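Local coordinates for protein glucanase (Klebsiella pneumoniae, PDB 5GY3) that probably cleaves internal beta-1,4-glucosidic bonds of cellulose, lichenin and cereal beta-glucans as an endoglucanase of glycosyl hydrolase family 8, at residues K239-S244 with L248-W253; W69-N72 with P78-D81; A95-Q100 with R159-R164. All coordinates share one frame; numbering follows the deposited sequence.

From the N terminus, the three contacts come in series, with none enclosing or crossing another. Interaction 2 is the first: it closes a five-residue loop between strand 70-71 and the segment that leads to helix 86-103. Interaction 3 starts on that same helix and joins it to helix 155-164, spanning 58 residues that include helix 106-123 and three short strands. Interaction 1 closes last, folding the end of helix 236-243 against the segment before strand 254-255. It lies across the centre of the chain from interaction 3, their centres about 33 Å apart, whereas those of interactions 2 and 3 are about 27 Å apart.

Interaction 1 of 3, residues K239-S244 with L248-W253; sequences KAWMQS and LQTPAW
The indole of W241 receives P251 O at its edge, near the ring plane, while the methyl of T250 comes in obliquely. The fold is probably the (alpha/alpha)6 barrel of family 8 enzymes, and here the chain doubles back on a helix end: W241 sits in the last turn of helix 236-243, and the loop of residues 248-253 returns toward strand 254-255. Oxygen meets carbon at the first of these points, with W241 CH2 3.4 Å from P251 O, so the outer corner of the six-membered ring, where the C-H bonds are weakly polar, faces the carbonyl. With CG anti to the backbone N (chi1 -176°), the indole is carried out beside the helix to the loop. T250 CG2 lies 4.0 Å from W241 CZ3, and P251 CD packs 4.3 Å from W241 CZ2. Threonine suits its place because its two branches do different work: the methyl meets the indole, and OG1 hydrogen-bonds to P246 O. Proline needs no N-H partner here and offers a compact ring to the aromatic. Y245, in the turn between the segments, adds an edge-to-face ring contact to W241 and also touches P251, so the buried indole is held by the turn as well as the loop. At the helix end, W241 O accepts from both S244 N and S244 OG, the hydroxyl lying 2.7 Å away; a short serine can reach back to this carbonyl. No direct hydrogen bond joins the segments, but one water donates to M242 O at 2.9 Å and to T250 OG1 at 2.7 Å.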
ATOM      1  N   LYS A 239       8.686 -14.866  -6.590  1.00  9.26           N
ATOM      2  CA  LYS A 239       9.792 -15.105  -7.506  1.00 10.94           C
ATOM      3  C   LYS A 239       9.519 -16.318  -8.384  1.00 10.08           C
ATOM      4  O   LYS A 239       9.754 -16.277  -9.598  1.00 12.41           O
ATOM      5  CB  LYS A 239      11.084 -15.289  -6.710  1.00  9.81           C
ATOM      6  CG  LYS A 239      11.548 -14.023  -5.978  1.00  9.16           C
ATOM      7  CD  LYS A 239      12.793 -14.306  -5.129  1.00 15.88           C
ATOM      8  CE  LYS A 239      13.461 -13.006  -4.703  1.00 17.17           C
ATOM      9  NZ  LYS A 239      14.556 -13.230  -3.718  1.00 31.00           N
ATOM     10  N   ALA A 240       8.998 -17.398  -7.791  1.00  8.65           N
ATOM     11  CA  ALA A 240       8.737 -18.618  -8.558  1.00 10.60           C
ATOM     12  C   ALA A 240       7.707 -18.380  -9.652  1.00 13.44           C
ATOM     13  O   ALA A 240       7.877 -18.841 -10.787  1.00 11.97           O
ATOM     14  CB  ALA A 240       8.270 -19.745  -7.634  1.00 11.38           C
ATOM     15  N   TRP A 241       6.634 -17.655  -9.334  1.00  9.04           N
ATOM     16  CA  TRP A 241       5.600 -17.416 -10.331  1.00 10.17           C
ATOM     17  C   TRP A 241       6.117 -16.515 -11.444  1.00 11.64           C
ATOM     18  O   TRP A 241       5.932 -16.811 -12.631  1.00 13.30           O
ATOM     19  CB  TRP A 241       4.360 -16.811  -9.668  1.00 10.16           C
ATOM     20  CG  TRP A 241       3.231 -16.645 -10.647  1.00  9.74           C
ATOM     21  CD1 TRP A 241       2.475 -17.641 -11.194  1.00 12.75           C
ATOM     22  CD2 TRP A 241       2.733 -15.414 -11.192  1.00  9.83           C
ATOM     23  NE1 TRP A 241       1.536 -17.105 -12.050  1.00 13.89           N
ATOM     24  CE2 TRP A 241       1.675 -15.742 -12.069  1.00 13.69           C
ATOM     25  CE3 TRP A 241       3.088 -14.068 -11.033  1.00 13.91           C
ATOM     26  CZ2 TRP A 241       0.953 -14.770 -12.776  1.00 13.32           C
ATOM     27  CZ3 TRP A 241       2.369 -13.097 -11.741  1.00 15.21           C
ATOM     28  CH2 TRP A 241       1.324 -13.463 -12.606  1.00 12.49           C
ATOM     29  N   MET A 242       6.786 -15.417 -11.085  1.00  8.64           N
ATOM     30  CA  MET A 242       7.305 -14.513 -12.105  1.00 12.08           C
ATOM     31  C   MET A 242       8.400 -15.177 -12.939  1.00 14.27           C
ATOM     32  O   MET A 242       8.478 -14.959 -14.154  1.00 13.66           O
ATOM     33  CB  MET A 242       7.816 -13.236 -11.446  1.00 13.98           C
ATOM     34  CG  MET A 242       6.695 -12.453 -10.769  1.00 11.51           C
ATOM     35  SD  MET A 242       7.343 -11.042  -9.859  1.00 18.12           S
ATOM     36  CE  MET A 242       5.846 -10.475  -9.045  1.00 14.09           C
ATOM     37  N   GLN A 243       9.243 -15.999 -12.313  1.00 13.58           N
ATOM     38  CA  GLN A 243      10.287 -16.700 -13.060  1.00 16.57           C
ATOM     39  C   GLN A 243       9.717 -17.687 -14.077  1.00 17.27           C
ATOM     40  O   GLN A 243      10.443 -18.108 -14.985  1.00 18.33           O
ATOM     41  CB  GLN A 243      11.232 -17.425 -12.090  1.00 15.81           C
ATOM     42  CG  GLN A 243      12.256 -16.495 -11.434  1.00 15.30           C
ATOM     43  CD  GLN A 243      12.939 -17.118 -10.214  1.00 22.24           C
ATOM     44  OE1 GLN A 243      12.648 -18.249  -9.829  1.00 22.98           O
ATOM     45  NE2 GLN A 243      13.838 -16.363  -9.591  1.00 26.52           N
ATOM     46  N   SER A 244       8.442 -18.066 -13.959  1.00 13.12           N
ATOM     47  CA  SER A 244       7.867 -19.016 -14.904  1.00 17.82           C
ATOM     48  C   SER A 244       7.353 -18.355 -16.183  1.00 17.31           C
ATOM     49  O   SER A 244       6.816 -19.059 -17.042  1.00 18.37           O
ATOM     50  CB  SER A 244       6.741 -19.817 -14.240  1.00 19.64           C
ATOM     51  OG  SER A 244       5.562 -19.044 -14.090  1.00 16.72           O
ATOM     52  N   LEU A 248       8.595  -9.924 -20.456  1.00 16.03           N
ATOM     53  CA  LEU A 248       7.629  -9.087 -21.159  1.00 17.52           C
ATOM     54  C   LEU A 248       6.308  -9.793 -21.444  1.00 16.10           C
ATOM     55  O   LEU A 248       5.416  -9.187 -22.057  1.00 14.18           O
ATOM     56  CB  LEU A 248       8.236  -8.568 -22.471  1.00 18.33           C
ATOM     57  CG  LEU A 248       9.463  -7.663 -22.326  1.00 17.84           C
ATOM     58  CD1 LEU A 248      10.012  -7.269 -23.697  1.00 23.83           C
ATOM     59  CD2 LEU A 248       9.125  -6.434 -21.512  1.00 22.80           C
ATOM     60  N   GLN A 249       6.146 -11.037 -21.003  1.00 13.29           N
ATOM     61  CA  GLN A 249       4.906 -11.781 -21.174  1.00 13.68           C
ATOM     62  C   GLN A 249       4.440 -12.372 -19.852  1.00 11.87           C
ATOM     63  O   GLN A 249       4.035 -13.532 -19.776  1.00 11.60           O
ATOM     64  CB  GLN A 249       5.060 -12.886 -22.217  1.00 16.18           C
ATOM     65  CG  GLN A 249       5.341 -12.403 -23.623  1.00 18.65           C
ATOM     66  CD  GLN A 249       5.584 -13.565 -24.573  1.00 23.72           C
ATOM     67  OE1 GLN A 249       6.721 -13.861 -24.930  1.00 31.56           O
ATOM     68  NE2 GLN A 249       4.515 -14.241 -24.965  1.00 28.56           N
ATOM     69  N   THR A 250       4.479 -11.569 -18.789  1.00 11.16           N
ATOM     70  CA  THR A 250       3.993 -11.997 -17.489  1.00 10.60           C
ATOM     71  C   THR A 250       2.563 -11.528 -17.307  1.00 10.01           C
ATOM     72  O   THR A 250       2.312 -10.321 -17.423  1.00  8.80           O
ATOM     73  CB  THR A 250       4.867 -11.422 -16.391  1.00  9.13           C
ATOM     74  OG1 THR A 250       6.222 -11.827 -16.606  1.00 14.37           O
ATOM     75  CG2 THR A 250       4.397 -11.905 -15.018  1.00 12.70           C
ATOM     76  N   PRO A 251       1.608 -12.420 -17.027  1.00 10.34           N
ATOM     77  CA  PRO A 251       0.206 -11.992 -16.913  1.00  9.63           C
ATOM     78  C   PRO A 251       0.028 -10.936 -15.834  1.00 11.75           C
ATOM     79  O   PRO A 251       0.659 -10.989 -14.777  1.00 10.12           O
ATOM     80  CB  PRO A 251      -0.531 -13.288 -16.562  1.00 10.13           C
ATOM     81  CG  PRO A 251       0.371 -14.385 -17.123  1.00  9.92           C
ATOM     82  CD  PRO A 251       1.758 -13.881 -16.902  1.00 10.45           C
ATOM     83  N   ALA A 252      -0.846  -9.965 -16.118  1.00  8.53           N
ATOM     84  CA  ALA A 252      -1.061  -8.867 -15.177  1.00 10.85           C
ATOM     85  C   ALA A 252      -1.829  -9.301 -13.937  1.00 10.65           C
ATOM     86  O   ALA A 252      -1.761  -8.610 -12.915  1.00  9.20           O
ATOM     87  CB  ALA A 252      -1.810  -7.718 -15.858  1.00 12.17           C
ATOM     88  N   TRP A 253      -2.593 -10.391 -14.014  1.00  9.16           N
ATOM     89  CA  TRP A 253      -3.222 -10.967 -12.836  1.00  9.01           C
ATOM     90  C   TRP A 253      -3.340 -12.475 -13.013  1.00  9.73           C
ATOM     91  O   TRP A 253      -3.225 -13.000 -14.125  1.00  9.63           O
ATOM     92  CB  TRP A 253      -4.609 -10.361 -12.547  1.00  8.51           C
ATOM     93  CG  TRP A 253      -5.599 -10.336 -13.704  1.00  9.09           C
ATOM     94  CD1 TRP A 253      -5.898  -9.263 -14.501  1.00  9.65           C
ATOM     95  CD2 TRP A 253      -6.442 -11.413 -14.158  1.00  9.24           C
ATOM     96  NE1 TRP A 253      -6.861  -9.608 -15.426  1.00 12.48           N
ATOM     97  CE2 TRP A 253      -7.211 -10.919 -15.236  1.00 10.76           C
ATOM     98  CE3 TRP A 253      -6.632 -12.739 -13.750  1.00  9.94           C
ATOM     99  CZ2 TRP A 253      -8.133 -11.711 -15.922  1.00 11.18           C
ATOM    100  CZ3 TRP A 253      -7.550 -13.527 -14.437  1.00 12.10           C
ATOM    101  CH2 TRP A 253      -8.295 -13.005 -15.506  1.00 12.86           C
TER
HETATM  102  O   HOH W   1       8.478 -12.260 -15.186  1.00 17.01           O

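Interaction 2 of 3, residues W69-N72 with P78-D81; sequences WRYN and PIAD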
ATOM      1  N   TRP A  69     -11.344   7.726   3.195  1.00 12.23           N
ATOM      2  CA  TRP A  69     -10.365   7.184   2.259  1.00 15.04           C
ATOM      3  C   TRP A  69     -10.463   7.767   0.857  1.00 13.65           C
ATOM      4  O   TRP A  69      -9.468   7.737   0.137  1.00 13.50           O
ATOM      5  CB  TRP A  69     -10.473   5.657   2.172  1.00 13.03           C
ATOM      6  CG  TRP A  69     -11.623   5.157   1.333  1.00 16.22           C
ATOM      7  CD1 TRP A  69     -12.936   5.090   1.699  1.00 18.56           C
ATOM      8  CD2 TRP A  69     -11.551   4.635  -0.006  1.00 14.28           C
ATOM      9  NE1 TRP A  69     -13.690   4.559   0.670  1.00 16.64           N
ATOM     10  CE2 TRP A  69     -12.862   4.276  -0.386  1.00 20.00           C
ATOM     11  CE3 TRP A  69     -10.504   4.440  -0.920  1.00 16.73           C
ATOM     12  CZ2 TRP A  69     -13.155   3.736  -1.641  1.00 22.84           C
ATOM     13  CZ3 TRP A  69     -10.797   3.903  -2.165  1.00 23.72           C
ATOM     14  CH2 TRP A  69     -12.110   3.554  -2.511  1.00 23.86           C
ATOM     15  N   ARG A  70     -11.614   8.299   0.449  1.00 15.14           N
ATOM     16  CA  ARG A  70     -11.832   8.668  -0.943  1.00 16.48           C
ATOM     17  C   ARG A  70     -12.467  10.048  -1.053  1.00 17.11           C
ATOM     18  O   ARG A  70     -13.346  10.407  -0.262  1.00 16.22           O
ATOM     19  CB  ARG A  70     -12.721   7.627  -1.630  1.00 16.87           C
ATOM     20  CG  ARG A  70     -12.863   7.784  -3.139  1.00 18.70           C
ATOM     21  CD  ARG A  70     -13.598   6.559  -3.685  1.00 23.33           C
ATOM     22  NE  ARG A  70     -13.981   6.677  -5.090  1.00 25.72           N
ATOM     23  CZ  ARG A  70     -15.088   7.286  -5.505  1.00 27.82           C
ATOM     24  NH1 ARG A  70     -15.902   7.853  -4.622  1.00 22.99           N
ATOM     25  NH2 ARG A  70     -15.376   7.339  -6.800  1.00 25.96           N
ATOM     26  N   TYR A  71     -12.031  10.808  -2.058  1.00 14.05           N
ATOM     27  CA  TYR A  71     -12.540  12.148  -2.329  1.00 18.25           C
ATOM     28  C   TYR A  71     -12.940  12.223  -3.795  1.00 15.71           C
ATOM     29  O   TYR A  71     -12.084  12.094  -4.678  1.00 16.15           O
ATOM     30  CB  TYR A  71     -11.478  13.207  -1.998  1.00 17.79           C
ATOM     31  CG  TYR A  71     -11.931  14.639  -2.223  1.00 16.30           C
ATOM     32  CD1 TYR A  71     -12.599  15.338  -1.230  1.00 17.20           C
ATOM     33  CD2 TYR A  71     -11.674  15.287  -3.425  1.00 20.33           C
ATOM     34  CE1 TYR A  71     -13.000  16.645  -1.422  1.00 19.42           C
ATOM     35  CE2 TYR A  71     -12.073  16.603  -3.627  1.00 22.21           C
ATOM     36  CZ  TYR A  71     -12.735  17.270  -2.621  1.00 19.79           C
ATOM     37  OH  TYR A  71     -13.136  18.574  -2.815  1.00 25.86           O
ATOM     38  N   ASN A  72     -14.240  12.397  -4.057  1.00 19.60           N
ATOM     39  CA  ASN A  72     -14.744  12.489  -5.426  1.00 21.33           C
ATOM     40  C   ASN A  72     -15.179  13.924  -5.707  1.00 22.34           C
ATOM     41  O   ASN A  72     -16.249  14.351  -5.244  1.00 21.22           O
ATOM     42  CB  ASN A  72     -15.909  11.516  -5.645  1.00 16.05           C
ATOM     43  CG  ASN A  72     -16.400  11.500  -7.090  1.00 22.57           C
ATOM     44  OD1 ASN A  72     -15.902  12.243  -7.937  1.00 23.48           O
ATOM     45  ND2 ASN A  72     -17.366  10.636  -7.377  1.00 20.17           N
ATOM     46  N   PRO A  78     -18.420  15.094  -1.752  1.00 25.66           N
ATOM     47  CA  PRO A  78     -17.165  14.484  -2.225  1.00 23.62           C
ATOM     48  C   PRO A  78     -16.597  13.451  -1.273  1.00 20.34           C
ATOM     49  O   PRO A  78     -15.712  12.687  -1.677  1.00 22.45           O
ATOM     50  CB  PRO A  78     -16.216  15.686  -2.368  1.00 24.26           C
ATOM     51  CG  PRO A  78     -17.093  16.909  -2.267  1.00 28.08           C
ATOM     52  CD  PRO A  78     -18.244  16.513  -1.407  1.00 24.64           C
ATOM     53  N   ILE A  79     -17.070  13.407  -0.031  1.00 19.25           N
ATOM     54  CA  ILE A  79     -16.614  12.418   0.937  1.00 23.29           C
ATOM     55  C   ILE A  79     -17.824  11.628   1.416  1.00 27.29           C
ATOM     56  O   ILE A  79     -18.143  11.612   2.609  1.00 30.67           O
ATOM     57  CB  ILE A  79     -15.850  13.077   2.102  1.00 26.10           C
ATOM     58  CG1 ILE A  79     -16.615  14.275   2.667  1.00 31.98           C
ATOM     59  CG2 ILE A  79     -14.500  13.555   1.640  1.00 24.19           C
ATOM     60  CD1 ILE A  79     -15.840  15.043   3.729  1.00 26.79           C
ATOM     61  N   ALA A  80     -18.502  10.963   0.480  1.00 27.09           N
ATOM     62  CA  ALA A  80     -19.704  10.206   0.824  1.00 31.55           C
ATOM     63  C   ALA A  80     -19.379   9.015   1.718  1.00 28.08           C
ATOM     64  O   ALA A  80     -20.058   8.785   2.725  1.00 32.84           O
ATOM     65  CB  ALA A  80     -20.417   9.745  -0.448  1.00 28.81           C
ATOM     66  N   ASP A  81     -18.353   8.236   1.364  1.00 31.17           N
ATOM     67  CA  ASP A  81     -17.962   7.076   2.160  1.00 24.36           C
ATOM     68  C   ASP A  81     -17.140   7.542   3.356  1.00 26.06           C
ATOM     69  O   ASP A  81     -16.039   8.081   3.191  1.00 20.16           O
ATOM     70  CB  ASP A  81     -17.166   6.078   1.316  1.00 27.25           C
ATOM     71  CG  ASP A  81     -16.890   4.767   2.051  1.00 26.96           C
ATOM     72  OD1 ASP A  81     -17.094   4.693   3.284  1.00 29.05           O
ATOM     73  OD2 ASP A  81     -16.453   3.796   1.398  1.00 35.88           O
TER
HETATM   74  O   HOH W   2     -14.679   8.546   0.961  1.00 32.98           O
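Y71 lays one face of its ring against P78, whose CB sits 3.9 Å from the ring centroid and 27° off the normal, a CH-pi contact displaced toward the rim on the CE1 side. Proline suits this place because its compact, rigid ring presents a CB C-H to the aromatic face. I79 meets the same ring differently: its CG2 methyl comes to the edge, near the plane, 3.9 Å from Y71 CD1. W54 of helix 45-59 makes an edge-to-face contact with the tyrosine. The backbones of the two segments are joined by a bond from N72 N to P78 O of 2.8 Å, in the carbonyl plane and on a lone pair; Y71 CA also lies close to that oxygen. Farther along, a water donates to both R70 O and D81 O, bridging the segments where they have moved apart. At the other end W69 NE1 gives its hydrogen to D81 OD2 at 3.0 Å, with an N-H...O angle of 158°. The acceptor lies close to the indole plane, but the N-H reaches it from above the carboxylate, whose plane stands almost perpendicular to the ring. An aspartate fits here because its two oxygens can divide their work: OD1 accepts from N83 N, leaving OD2 to meet the indole. R70 CB covers one indole face. The whole is an irregular loop closure, its segments roughly antiparallel with one direct backbone bond, on the approach to helix 86-103; it lies beside the predicted active site of this family 8 hydrolase, with the side chain of W69 about 7 Å from that of D87, the predicted nucleophile.

Interaction 3 of 3, residues A95-Q100 with R159-R164; sequences ALLRAQ and RAFAER
Segments 95-100 and 159-164 are helical, their axes 10.6 Å apart at closest approach and inclined at 57°, a separation wide enough that the backbones do not meet and a side chain must bridge the space between them. L97, pointing across the gap, carries most of the contact. Its two methyls divide most of the surface between them. L97 CD2 comes down on the backbone of A160, 3.6 Å from A160 O and 4.2 Å from A160 CB; at the edge of the neighbouring ring, L97 CD2 is 4.1 Å from F161 CD1, and it also reaches the CB of R164. L97 CD1 instead lies along the aliphatic part of R164, 3.7 Å from R164 CD. A branched leucine suits this position because it can fill both places at once, and alanine opposite it leaves the helix surface low enough for a methyl to reach the main chain. The CG of R164 lies against L97 already, and the bend at chi2 (82°) turns CD to L97 as well, while the guanidinium runs on to a salt bridge with D113 of helix 106-123; an apolar shaft with a charged end serves both tasks. F161 points away at its root, and its ring lies among T90, A93 and W94 of helix 86-103, T116 and W170, the last meeting it edge to face. Beside this, R98 NH1 and R159 NH2 are 5.2 Å apart, and a water accepts from R98 NH1 and, weakly, from R159 NH2. Their like charges are probably eased by carboxylates: R98 NH2 pairs with D308, and R159 NH1 with E163 OE1 at 2.7 Å. The contact joins two helices of what is probably, as in family 8 enzymes, an (alpha/alpha)6 barrel; helix 86-103 also carries D87, the predicted nucleophile.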
ATOM      1  N   ALA A  95       4.907   8.451   5.858  1.00  6.82           N
ATOM      2  CA  ALA A  95       5.500   9.609   5.199  1.00  8.99           C
ATOM      3  C   ALA A  95       5.823  10.718   6.201  1.00  8.06           C
ATOM      4  O   ALA A  95       6.876  11.368   6.100  1.00 10.04           O
ATOM      5  CB  ALA A  95       4.559  10.117   4.107  1.00  9.46           C
ATOM      6  N   LEU A  96       4.931  10.946   7.171  1.00  8.79           N
ATOM      7  CA  LEU A  96       5.172  11.967   8.194  1.00  8.00           C
ATOM      8  C   LEU A  96       6.383  11.626   9.048  1.00  9.26           C
ATOM      9  O   LEU A  96       7.197  12.503   9.362  1.00  7.39           O
ATOM     10  CB  LEU A  96       3.932  12.131   9.075  1.00  8.45           C
ATOM     11  CG  LEU A  96       2.818  12.920   8.378  1.00  8.54           C
ATOM     12  CD1 LEU A  96       1.447  12.668   9.011  1.00  8.58           C
ATOM     13  CD2 LEU A  96       3.165  14.420   8.377  1.00  8.42           C
ATOM     14  N   LEU A  97       6.517  10.359   9.446  1.00  8.42           N
ATOM     15  CA  LEU A  97       7.706   9.942  10.182  1.00  8.54           C
ATOM     16  C   LEU A  97       8.971  10.220   9.374  1.00 12.25           C
ATOM     17  O   LEU A  97       9.959  10.762   9.892  1.00 11.77           O
ATOM     18  CB  LEU A  97       7.580   8.462  10.533  1.00 11.09           C
ATOM     19  CG  LEU A  97       8.276   7.961  11.782  1.00 21.55           C
ATOM     20  CD1 LEU A  97       7.828   8.837  12.951  1.00 20.44           C
ATOM     21  CD2 LEU A  97       7.872   6.510  12.005  1.00 15.62           C
ATOM     22  N   ARG A  98       8.950   9.883   8.083  1.00 10.14           N
ATOM     23  CA  ARG A  98      10.120  10.110   7.246  1.00  9.66           C
ATOM     24  C   ARG A  98      10.366  11.597   7.017  1.00 11.62           C
ATOM     25  O   ARG A  98      11.523  12.023   6.886  1.00 11.35           O
ATOM     26  CB  ARG A  98       9.956   9.347   5.931  1.00 11.12           C
ATOM     27  CG  ARG A  98      10.104   7.829   6.139  1.00  9.51           C
ATOM     28  CD  ARG A  98       9.408   6.985   5.065  1.00 11.49           C
ATOM     29  NE  ARG A  98      10.113   6.944   3.786  1.00 15.06           N
ATOM     30  CZ  ARG A  98      10.965   5.987   3.411  1.00 13.07           C
ATOM     31  NH1 ARG A  98      11.253   4.980   4.220  1.00 12.91           N
ATOM     32  NH2 ARG A  98      11.528   6.030   2.210  1.00 13.84           N
ATOM     33  N   ALA A  99       9.307  12.402   7.001  1.00  8.38           N
ATOM     34  CA  ALA A  99       9.469  13.845   6.857  1.00 10.75           C
ATOM     35  C   ALA A  99      10.195  14.448   8.054  1.00 11.78           C
ATOM     36  O   ALA A  99      10.995  15.378   7.899  1.00 10.08           O
ATOM     37  CB  ALA A  99       8.103  14.504   6.676  1.00  9.73           C
ATOM     38  N   GLN A 100       9.913  13.950   9.263  1.00 11.56           N
ATOM     39  CA  GLN A 100      10.631  14.445  10.435  1.00 12.55           C
ATOM     40  C   GLN A 100      12.128  14.237  10.278  1.00 12.75           C
ATOM     41  O   GLN A 100      12.926  15.122  10.605  1.00 14.19           O
ATOM     42  CB  GLN A 100      10.145  13.745  11.705  1.00 11.64           C
ATOM     43  CG  GLN A 100      10.903  14.195  12.964  1.00 12.78           C
ATOM     44  CD  GLN A 100      12.179  13.412  13.195  1.00 19.62           C
ATOM     45  OE1 GLN A 100      12.208  12.196  13.020  1.00 20.02           O
ATOM     46  NE2 GLN A 100      13.248  14.112  13.573  1.00 18.67           N
ATOM     47  N   ARG A 159       7.765  -1.503  10.526  1.00 10.40           N
ATOM     48  CA  ARG A 159       9.082  -1.524  11.155  1.00  8.76           C
ATOM     49  C   ARG A 159       9.494  -0.114  11.567  1.00 11.07           C
ATOM     50  O   ARG A 159      10.003   0.092  12.673  1.00 10.88           O
ATOM     51  CB  ARG A 159      10.114  -2.152  10.205  1.00 13.73           C
ATOM     52  CG  ARG A 159      11.537  -2.213  10.757  1.00 27.11           C
ATOM     53  CD  ARG A 159      12.568  -1.855   9.707  1.00 35.84           C
ATOM     54  NE  ARG A 159      12.013  -0.885   8.725  1.00 42.84           N
ATOM     55  CZ  ARG A 159      12.295   0.407   8.700  1.00 40.02           C
ATOM     56  NH1 ARG A 159      13.132   0.889   9.593  1.00 37.23           N
ATOM     57  NH2 ARG A 159      11.754   1.174   7.777  1.00 38.39           N
ATOM     58  N   ALA A 160       9.238   0.875  10.703  1.00  9.66           N
ATOM     59  CA  ALA A 160       9.534   2.261  11.048  1.00  9.56           C
ATOM     60  C   ALA A 160       8.729   2.715  12.256  1.00 10.53           C
ATOM     61  O   ALA A 160       9.264   3.389  13.146  1.00 11.61           O
ATOM     62  CB  ALA A 160       9.250   3.179   9.854  1.00 12.18           C
ATOM     63  N   PHE A 161       7.438   2.367  12.302  1.00  6.81           N
ATOM     64  CA  PHE A 161       6.626   2.723  13.466  1.00  7.43           C
ATOM     65  C   PHE A 161       7.243   2.169  14.745  1.00  8.70           C
ATOM     66  O   PHE A 161       7.362   2.877  15.756  1.00 10.50           O
ATOM     67  CB  PHE A 161       5.202   2.182  13.318  1.00  7.28           C
ATOM     68  CG  PHE A 161       4.427   2.730  12.139  1.00  6.29           C
ATOM     69  CD1 PHE A 161       4.808   3.897  11.500  1.00  5.97           C
ATOM     70  CD2 PHE A 161       3.296   2.056  11.688  1.00  8.09           C
ATOM     71  CE1 PHE A 161       4.073   4.401  10.417  1.00  9.15           C
ATOM     72  CE2 PHE A 161       2.551   2.547  10.619  1.00  6.90           C
ATOM     73  CZ  PHE A 161       2.950   3.721   9.972  1.00  6.62           C
ATOM     74  N   ALA A 162       7.624   0.889  14.719  1.00  7.09           N
ATOM     75  CA  ALA A 162       8.151   0.242  15.917  1.00  8.57           C
ATOM     76  C   ALA A 162       9.408   0.927  16.438  1.00 11.79           C
ATOM     77  O   ALA A 162       9.637   0.960  17.651  1.00 11.33           O
ATOM     78  CB  ALA A 162       8.444  -1.229  15.634  1.00  8.25           C
ATOM     79  N   GLU A 163      10.242   1.461  15.545  1.00 10.38           N
ATOM     80  CA  GLU A 163      11.447   2.157  15.985  1.00 12.54           C
ATOM     81  C   GLU A 163      11.139   3.451  16.725  1.00 14.11           C
ATOM     82  O   GLU A 163      12.017   3.969  17.430  1.00 16.57           O
ATOM     83  CB  GLU A 163      12.337   2.469  14.801  1.00 13.03           C
ATOM     84  CG  GLU A 163      12.715   1.263  13.977  1.00 24.50           C
ATOM     85  CD  GLU A 163      13.628   1.638  12.826  1.00 33.85           C
ATOM     86  OE1 GLU A 163      13.167   2.322  11.879  1.00 40.01           O
ATOM     87  OE2 GLU A 163      14.817   1.266  12.867  1.00 38.88           O
ATOM     88  N   ARG A 164       9.937   3.998  16.545  1.00  9.26           N
ATOM     89  CA  ARG A 164       9.485   5.286  17.054  1.00 12.88           C
ATOM     90  C   ARG A 164       8.601   5.145  18.288  1.00 13.93           C
ATOM     91  O   ARG A 164       8.787   5.873  19.270  1.00  9.21           O
ATOM     92  CB  ARG A 164       8.722   6.020  15.929  1.00 14.46           C
ATOM     93  CG  ARG A 164       7.848   7.218  16.344  1.00 17.59           C
ATOM     94  CD  ARG A 164       8.671   8.480  16.513  1.00 15.40           C
ATOM     95  NE  ARG A 164       7.897   9.571  17.091  1.00 17.35           N
ATOM     96  CZ  ARG A 164       8.436  10.693  17.550  1.00 17.21           C
ATOM     97  NH1 ARG A 164       9.749  10.861  17.499  1.00 19.65           N
ATOM     98  NH2 ARG A 164       7.663  11.644  18.069  1.00 20.20           N
TER
HETATM   99  O   HOH W   3      11.243   4.460   7.153  1.00 12.82           O